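Local coordinates for uncharacterized protein (Pseudomonas fluorescens, PDB 5V00) that is of uncertain biochemical function but, as the bicupin protein HutD, is involved in histidine utilization, at residues I11-A16 with D165-D170; S140-V145 with E188-G193. All coordinates share one frame; numbering follows the deposited sequence.

Contact 1 of 2, residues I11-A16 with D165-D170; sequences ISVWRA and DCLQVD
The indole of Trp-14 has CB of its own neighbour-but-one, Ser-12, over one face, 3.8 Å above the ring plane and displaced toward the rim, while the amide of Gln-168 comes in at the edge. There NE1 of Trp-14 donates to OE1 of Gln-168 at 2.8 Å, with the oxygen close to the ring plane but the donor lifted 25° out of the amide plane. Gln-168 reaches this point because CG is anti to the backbone N and the chain runs extended beyond it; its amide is fixed from both ends, since NE2 donates to Asp-170 OD1 and OE1 is also hydrogen-bonded to Thr-35 OG1. SG of Cys-166 lies at the rim of the five-membered ring as a sulfur-aromatic contact, 5.4 Å from its centroid.

Strand 11-14 pairs antiparallel with 166-170 at the outermost position, within this chain, of a five-stranded sheet of a cupin β-barrel. Ser-12/Gln-168 and Trp-14/Cys-166 are hydrogen-bonded pairs, each with two reciprocal N-H···O bonds; Ile-11/Val-169 and Val-13/Leu-167 are non-hydrogen-bonded. The side chains of Ile-11 and Leu-167 cross obliquely, CG2 of Ile-11 touching CD1 of Leu-167 at 3.8 Å.

The guanidinium of Arg-15 carries CG1 of Val-13 over one face and, at its edge, OD2 of Asp-165, a salt bridge from NH1 of 2.9 Å. The guanidinium and carboxylate planes are 85° apart; NH1 meets OD2 from above the carboxylate plane, while OD2 lies in the guanidinium plane. The other oxygen, OD1, offers its anti lone pair to the backbone N of Ala-16, 2.8 Å away and almost straight at 174°. Arg-15 NH1 also donates to Lys-160 O, and its NE to Ala-38 O of the second subunit, placing this strand end at the dimer interface.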
ATOM      1  N   ILE B  11      10.145  -4.189   5.475  1.00 21.36           N
ATOM      2  CA  ILE B  11       9.542  -5.060   4.473  1.00 20.45           C
ATOM      3  C   ILE B  11       8.059  -4.891   4.479  1.00 24.55           C
ATOM      4  O   ILE B  11       7.437  -4.911   5.577  1.00 19.65           O
ATOM      5  CB  ILE B  11       9.915  -6.533   4.736  1.00 26.60           C
ATOM      6  CG1 ILE B  11      11.445  -6.701   4.582  1.00 31.77           C
ATOM      7  CG2 ILE B  11       9.175  -7.478   3.789  1.00 26.58           C
ATOM      8  CD1 ILE B  11      11.953  -7.996   5.245  1.00 36.16           C
ATOM      9  N   SER B  12       7.463  -4.692   3.318  1.00 19.06           N
ATOM     10  CA  SER B  12       6.007  -4.652   3.150  1.00 22.44           C
ATOM     11  C   SER B  12       5.584  -5.723   2.166  1.00 22.81           C
ATOM     12  O   SER B  12       6.318  -6.020   1.243  1.00 21.27           O
ATOM     13  CB  SER B  12       5.631  -3.296   2.617  1.00 22.47           C
ATOM     14  OG  SER B  12       5.846  -2.277   3.546  1.00 24.99           O
ATOM     15  N   VAL B  13       4.415  -6.352   2.332  1.00 19.22           N
ATOM     16  CA  VAL B  13       3.896  -7.302   1.372  1.00 18.94           C
ATOM     17  C   VAL B  13       2.528  -6.747   0.908  1.00 22.25           C
ATOM     18  O   VAL B  13       1.632  -6.482   1.741  1.00 24.06           O
ATOM     19  CB  VAL B  13       3.760  -8.739   1.887  1.00 19.88           C
ATOM     20  CG1 VAL B  13       3.198  -9.666   0.827  1.00 21.56           C
ATOM     21  CG2 VAL B  13       5.095  -9.232   2.448  1.00 22.87           C
ATOM     22  N   TRP B  14       2.388  -6.487  -0.402  1.00 18.25           N
ATOM     23  CA  TRP B  14       1.154  -5.986  -1.013  1.00 18.80           C
ATOM     24  C   TRP B  14       0.471  -7.250  -1.545  1.00 20.68           C
ATOM     25  O   TRP B  14       1.029  -7.971  -2.457  1.00 19.86           O
ATOM     26  CB  TRP B  14       1.467  -4.987  -2.134  1.00 19.82           C
ATOM     27  CG  TRP B  14       2.414  -3.894  -1.780  1.00 21.15           C
ATOM     28  CD1 TRP B  14       3.693  -3.680  -2.209  1.00 20.23           C
ATOM     29  CD2 TRP B  14       2.182  -2.925  -0.784  1.00 26.57           C
ATOM     30  NE1 TRP B  14       4.237  -2.583  -1.613  1.00 20.61           N
ATOM     31  CE2 TRP B  14       3.335  -2.120  -0.691  1.00 26.15           C
ATOM     32  CE3 TRP B  14       1.141  -2.722   0.113  1.00 40.37           C
ATOM     33  CZ2 TRP B  14       3.469  -1.096   0.229  1.00 35.19           C
ATOM     34  CZ3 TRP B  14       1.272  -1.679   1.043  1.00 46.32           C
ATOM     35  CH2 TRP B  14       2.446  -0.878   1.082  1.00 42.89           C
ATOM     36  N   ARG B  15      -0.706  -7.585  -1.029  1.00 17.89           N
ATOM     37  CA  ARG B  15      -1.403  -8.751  -1.503  1.00 18.64           C
ATOM     38  C   ARG B  15      -2.393  -8.361  -2.601  1.00 20.79           C
ATOM     39  O   ARG B  15      -3.154  -7.389  -2.495  1.00 19.87           O
ATOM     40  CB  ARG B  15      -2.121  -9.538  -0.425  1.00 18.42           C
ATOM     41  CG  ARG B  15      -1.259 -10.038   0.707  1.00 18.26           C
ATOM     42  CD  ARG B  15      -0.325 -11.186   0.190  1.00 19.69           C
ATOM     43  NE  ARG B  15       0.433 -11.672   1.275  1.00 19.21           N
ATOM     44  CZ  ARG B  15       1.309 -12.695   1.187  1.00 20.01           C
ATOM     45  NH1 ARG B  15       1.419 -13.318   0.013  1.00 20.35           N
ATOM     46  NH2 ARG B  15       2.052 -13.014   2.192  1.00 18.68           N
ATOM     47  N   ALA B  16      -2.415  -9.127  -3.664  1.00 19.62           N
ATOM     48  CA  ALA B  16      -3.205  -8.732  -4.824  1.00 20.38           C
ATOM     49  C   ALA B  16      -4.726  -8.738  -4.510  1.00 22.31           C
ATOM     50  O   ALA B  16      -5.527  -8.001  -5.131  1.00 21.61           O
ATOM     51  CB  ALA B  16      -2.938  -9.680  -6.024  1.00 23.35           C
ATOM     52  N   ASP B 165       1.123 -10.928  -6.071  1.00 19.17           N
ATOM     53  CA  ASP B 165       1.515 -10.331  -4.801  1.00 19.42           C
ATOM     54  C   ASP B 165       2.903  -9.687  -4.995  1.00 20.87           C
ATOM     55  O   ASP B 165       3.670 -10.121  -5.900  1.00 18.46           O
ATOM     56  CB  ASP B 165       1.595 -11.394  -3.695  1.00 18.42           C
ATOM     57  CG  ASP B 165       0.260 -12.014  -3.300  1.00 18.55           C
ATOM     58  OD1 ASP B 165      -0.826 -11.426  -3.586  1.00 20.59           O
ATOM     59  OD2 ASP B 165       0.304 -13.100  -2.674  1.00 20.99           O
ATOM     60  N   CYS B 166       3.223  -8.661  -4.214  1.00 17.79           N
ATOM     61  CA  CYS B 166       4.490  -7.929  -4.364  1.00 18.02           C
ATOM     62  C   CYS B 166       5.127  -7.616  -3.030  1.00 20.04           C
ATOM     63  O   CYS B 166       4.467  -7.063  -2.180  1.00 20.34           O
ATOM     64  CB  CYS B 166       4.175  -6.601  -5.071  1.00 19.91           C
ATOM     65  SG  CYS B 166       5.561  -5.586  -5.538  1.00 20.53           S
ATOM     66  N   LEU B 167       6.404  -7.972  -2.847  1.00 17.70           N
ATOM     67  CA  LEU B 167       7.164  -7.617  -1.688  1.00 19.28           C
ATOM     68  C   LEU B 167       7.922  -6.360  -1.983  1.00 20.63           C
ATOM     69  O   LEU B 167       8.395  -6.137  -3.124  1.00 19.80           O
ATOM     70  CB  LEU B 167       8.111  -8.750  -1.364  1.00 20.38           C
ATOM     71  CG  LEU B 167       8.945  -8.523  -0.123  1.00 20.14           C
ATOM     72  CD1 LEU B 167       9.055  -9.760   0.726  1.00 21.87           C
ATOM     73  CD2 LEU B 167      10.295  -7.938  -0.453  1.00 22.18           C
ATOM     74  N   GLN B 168       7.997  -5.453  -1.007  1.00 16.49           N
ATOM     75  CA  GLN B 168       8.716  -4.193  -1.113  1.00 18.12           C
ATOM     76  C   GLN B 168       9.651  -4.007   0.083  1.00 20.20           C
ATOM     77  O   GLN B 168       9.219  -4.139   1.235  1.00 19.84           O
ATOM     78  CB  GLN B 168       7.783  -3.022  -1.160  1.00 19.32           C
ATOM     79  CG  GLN B 168       8.433  -1.659  -1.223  1.00 19.31           C
ATOM     80  CD  GLN B 168       7.454  -0.513  -1.561  1.00 18.85           C
ATOM     81  OE1 GLN B 168       6.340  -0.740  -2.011  1.00 20.74           O
ATOM     82  NE2 GLN B 168       7.965   0.712  -1.508  1.00 21.12           N
ATOM     83  N   VAL B 169      10.926  -3.752  -0.210  1.00 17.87           N
ATOM     84  CA  VAL B 169      11.882  -3.363   0.831  1.00 20.43           C
ATOM     85  C   VAL B 169      12.051  -1.875   0.638  1.00 22.46           C
ATOM     86  O   VAL B 169      12.277  -1.339  -0.494  1.00 23.84           O
ATOM     87  CB  VAL B 169      13.248  -4.049   0.694  1.00 22.92           C
ATOM     88  CG1 VAL B 169      14.178  -3.513   1.814  1.00 27.86           C
ATOM     89  CG2 VAL B 169      13.127  -5.492   0.637  1.00 23.90           C
ATOM     90  N   ASP B 170      11.976  -1.093   1.704  1.00 22.15           N
ATOM     91  CA  ASP B 170      12.133   0.390   1.637  1.00 26.08           C
ATOM     92  C   ASP B 170      13.199   0.830   2.626  1.00 26.55           C
ATOM     93  O   ASP B 170      13.478   0.136   3.586  1.00 26.30           O
ATOM     94  CB  ASP B 170      10.908   1.133   2.120  1.00 29.05           C
ATOM     95  CG  ASP B 170       9.847   1.311   1.091  1.00 39.71           C
ATOM     96  OD1 ASP B 170      10.172   1.626  -0.086  1.00 38.88           O
ATOM     97  OD2 ASP B 170       8.651   1.271   1.572  1.00 42.97           O
TER
HETATM   98  O   HOH W   1       8.486  -1.430   2.854  1.00 28.78           O

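Contact 2 of 2, residues S140-V145 with E188-G193; sequences STAQTV and ELTQRG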
ATOM      1  N   SER B 140      22.411  -5.691  -3.327  1.00 18.39           N
ATOM      2  CA  SER B 140      22.067  -4.383  -3.842  1.00 19.03           C
ATOM      3  C   SER B 140      22.069  -3.301  -2.790  1.00 20.26           C
ATOM      4  O   SER B 140      21.557  -3.529  -1.675  1.00 19.18           O
ATOM      5  CB  SER B 140      20.724  -4.429  -4.536  1.00 20.36           C
ATOM      6  OG  SER B 140      20.444  -3.154  -5.084  1.00 20.98           O
ATOM      7  N   THR B 141      22.570  -2.092  -3.172  1.00 17.50           N
ATOM      8  CA  THR B 141      22.467  -0.945  -2.345  1.00 17.82           C
ATOM      9  C   THR B 141      21.196  -0.128  -2.596  1.00 17.12           C
ATOM     10  O   THR B 141      21.030   0.947  -1.988  1.00 18.41           O
ATOM     11  CB  THR B 141      23.670  -0.013  -2.551  1.00 19.60           C
ATOM     12  OG1 THR B 141      23.663   0.475  -3.912  1.00 19.67           O
ATOM     13  CG2 THR B 141      25.003  -0.656  -2.224  1.00 20.70           C
ATOM     14  N   ALA B 142      20.323  -0.553  -3.471  1.00 16.47           N
ATOM     15  CA  ALA B 142      19.199   0.242  -3.891  1.00 18.48           C
ATOM     16  C   ALA B 142      18.299   0.554  -2.686  1.00 19.70           C
ATOM     17  O   ALA B 142      18.153  -0.256  -1.739  1.00 18.95           O
ATOM     18  CB  ALA B 142      18.379  -0.459  -4.939  1.00 20.26           C
ATOM     19  N   GLN B 143      17.726   1.752  -2.720  1.00 18.91           N
ATOM     20  CA  GLN B 143      16.897   2.153  -1.591  1.00 19.79           C
ATOM     21  C   GLN B 143      15.582   1.388  -1.515  1.00 19.60           C
ATOM     22  O   GLN B 143      15.088   1.094  -0.381  1.00 20.11           O
ATOM     23  CB  GLN B 143      16.517   3.619  -1.704  1.00 27.22           C
ATOM     24  CG  GLN B 143      17.594   4.630  -1.570  1.00 35.69           C
ATOM     25  CD  GLN B 143      17.041   6.050  -2.030  1.00 37.72           C
ATOM     26  OE1 GLN B 143      15.847   6.270  -2.612  1.00 30.92           O
ATOM     27  NE2 GLN B 143      17.906   7.028  -1.780  1.00 56.61           N
ATOM     28  N   THR B 144      15.012   1.080  -2.673  1.00 18.28           N
ATOM     29  CA  THR B 144      13.763   0.307  -2.726  1.00 17.77           C
ATOM     30  C   THR B 144      13.938  -0.891  -3.647  1.00 19.53           C
ATOM     31  O   THR B 144      14.481  -0.786  -4.731  1.00 18.26           O
ATOM     32  CB  THR B 144      12.624   1.180  -3.267  1.00 20.62           C
ATOM     33  OG1 THR B 144      12.445   2.279  -2.384  1.00 23.30           O
ATOM     34  CG2 THR B 144      11.320   0.412  -3.389  1.00 22.19           C
ATOM     35  N   VAL B 145      13.540  -2.021  -3.160  1.00 17.90           N
ATOM     36  CA  VAL B 145      13.554  -3.264  -3.913  1.00 17.16           C
ATOM     37  C   VAL B 145      12.178  -3.847  -3.946  1.00 20.74           C
ATOM     38  O   VAL B 145      11.529  -4.018  -2.892  1.00 18.90           O
ATOM     39  CB  VAL B 145      14.585  -4.320  -3.357  1.00 18.12           C
ATOM     40  CG1 VAL B 145      14.538  -5.562  -4.252  1.00 20.92           C
ATOM     41  CG2 VAL B 145      15.969  -3.729  -3.293  1.00 19.94           C
ATOM     42  N   GLU B 188      14.441  -2.402  -8.824  1.00 17.21           N
ATOM     43  CA  GLU B 188      15.193  -1.677  -7.880  1.00 15.88           C
ATOM     44  C   GLU B 188      15.155  -0.169  -8.235  1.00 20.54           C
ATOM     45  O   GLU B 188      15.344   0.224  -9.396  1.00 21.68           O
ATOM     46  CB  GLU B 188      16.625  -2.113  -7.830  1.00 18.24           C
ATOM     47  CG  GLU B 188      16.806  -3.545  -7.403  1.00 19.03           C
ATOM     48  CD  GLU B 188      18.301  -4.000  -7.351  1.00 21.29           C
ATOM     49  OE1 GLU B 188      19.223  -3.196  -7.322  1.00 26.61           O
ATOM     50  OE2 GLU B 188      18.482  -5.151  -7.331  1.00 34.57           O
ATOM     51  N   LEU B 189      14.893   0.639  -7.243  1.00 17.67           N
ATOM     52  CA  LEU B 189      14.718   2.092  -7.444  1.00 17.13           C
ATOM     53  C   LEU B 189      15.464   2.837  -6.375  1.00 21.37           C
ATOM     54  O   LEU B 189      15.374   2.493  -5.177  1.00 20.82           O
ATOM     55  CB  LEU B 189      13.246   2.434  -7.447  1.00 19.53           C
ATOM     56  CG  LEU B 189      12.426   1.842  -8.600  1.00 21.51           C
ATOM     57  CD1 LEU B 189      11.046   1.629  -8.177  1.00 23.63           C
ATOM     58  CD2 LEU B 189      12.446   2.894  -9.727  1.00 24.97           C
ATOM     59  N   THR B 190      16.146   3.886  -6.783  1.00 20.09           N
ATOM     60  CA  THR B 190      16.928   4.769  -5.876  1.00 20.03           C
ATOM     61  C   THR B 190      16.795   6.239  -6.302  1.00 22.72           C
ATOM     62  O   THR B 190      17.010   6.568  -7.459  1.00 20.12           O
ATOM     63  CB  THR B 190      18.398   4.354  -5.890  1.00 23.83           C
ATOM     64  OG1 THR B 190      18.503   3.010  -5.410  1.00 23.26           O
ATOM     65  CG2 THR B 190      19.222   5.247  -5.050  1.00 26.49           C
ATOM     66  N   GLN B 191      16.483   7.105  -5.339  1.00 22.68           N
ATOM     67  CA  GLN B 191      16.384   8.530  -5.579  1.00 26.91           C
ATOM     68  C   GLN B 191      17.718   9.051  -6.023  1.00 30.95           C
ATOM     69  O   GLN B 191      18.794   8.601  -5.583  1.00 32.23           O
ATOM     70  CB  GLN B 191      16.031   9.253  -4.291  1.00 30.19           C
ATOM     71  CG  GLN B 191      14.598   9.315  -4.033  1.00 39.96           C
ATOM     72  CD  GLN B 191      14.284  10.369  -2.960  1.00 49.27           C
ATOM     73  OE1 GLN B 191      13.758  11.440  -3.253  1.00 50.66           O
ATOM     74  NE2 GLN B 191      14.696  10.083  -1.752  1.00 55.67           N
ATOM     75  N   ARG B 192      17.714   9.956  -6.982  1.00 26.77           N
ATOM     76  CA  ARG B 192      18.955  10.531  -7.434  1.00 33.88           C
ATOM     77  C   ARG B 192      19.139  11.803  -6.600  1.00 43.10           C
ATOM     78  O   ARG B 192      18.149  12.424  -6.157  1.00 45.73           O
ATOM     79  CB  ARG B 192      18.915  10.920  -8.898  1.00 35.73           C
ATOM     80  CG  ARG B 192      18.607   9.811  -9.788  1.00 32.55           C
ATOM     81  CD  ARG B 192      18.591  10.132 -11.255  1.00 31.67           C
ATOM     82  NE  ARG B 192      19.836  10.792 -11.693  1.00 34.26           N
ATOM     83  CZ  ARG B 192      20.577  10.431 -12.743  1.00 42.29           C
ATOM     84  NH1 ARG B 192      20.272   9.385 -13.539  1.00 41.87           N
ATOM     85  NH2 ARG B 192      21.647  11.161 -13.038  1.00 45.61           N
ATOM     86  N   GLY B 193      20.410  12.151  -6.414  1.00 53.72           N
ATOM     87  CA  GLY B 193      20.875  12.963  -5.277  1.00 64.30           C
ATOM     88  C   GLY B 193      20.128  14.266  -5.093  1.00 75.61           C
ATOM     89  O   GLY B 193      19.690  14.914  -6.067  1.00 74.88           O
ATOM     90  OXT GLY B 193      19.947  14.680  -3.943  1.00 93.75           O
TER
HETATM   91  O   HOH W   2      13.836   4.667  -3.589  1.00 42.17           O
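From CB, which lies 3.8 Å from Leu-189 O, the side chain of Gln-143 runs extended beyond CG, across Thr-190 near the end of strand 184-191. CG and CD pass the methyl of Thr-190 at about a right angle, CD coming within 3.8 Å of CG2. At the tip, OE1 accepts from the backbone N of Gln-191 at 2.9 Å; the N-H points straight at it (173°), yet the donor stands 63° out of the amide plane. OE1 also lies 3.4 Å from CB of Gln-191. A water also donates to OE1 and to Leu-189 O, and accepts from Thr-144 OG1. An alanine at Gln-143 would probably loosen the strand end, because the acceptor for Gln-191 N and one anchor of that water would go.

The backbone N of Gln-143 donates to Thr-190 OG1. Two residues before Ala-142, Ser-140 OG donates to Glu-188 OE1 over a short 2.5 Å and accepts from Ala-142 N, the signature of an ST turn. Thr-144 and Leu-189 form the hydrogen-bonded antiparallel pair that opens strand 144-149. Side-chain bonds continue the link past this pair, between two interior neighbours of the five-stranded sheet of the C-terminal cupin β-barrel.

How the contacts relate
Both contacts belong to one five-stranded antiparallel sheet, and their centres lie 16 Å apart. Strands 166-170 of contact 1 and 144-149 of contact 2 are neighbours in it: Val-169 N approaches Val-145 O at 2.8 Å, probably a hydrogen bond, and Thr-144 OG1 lies 3.3 Å from Asp-170 OD1, which probably competes with the water of contact 2 for the hydroxyl proton. Asp-170 thereby connects the amide of Gln-168 with the start of strand 144-149. Along the chain the segments alternate, and the sheet places the N-terminal strand 10-14 alongside strands of the C-terminal half. A formic acid, probably from crystallisation, sits about 4 Å from the side chain of Arg-15 in contact 1.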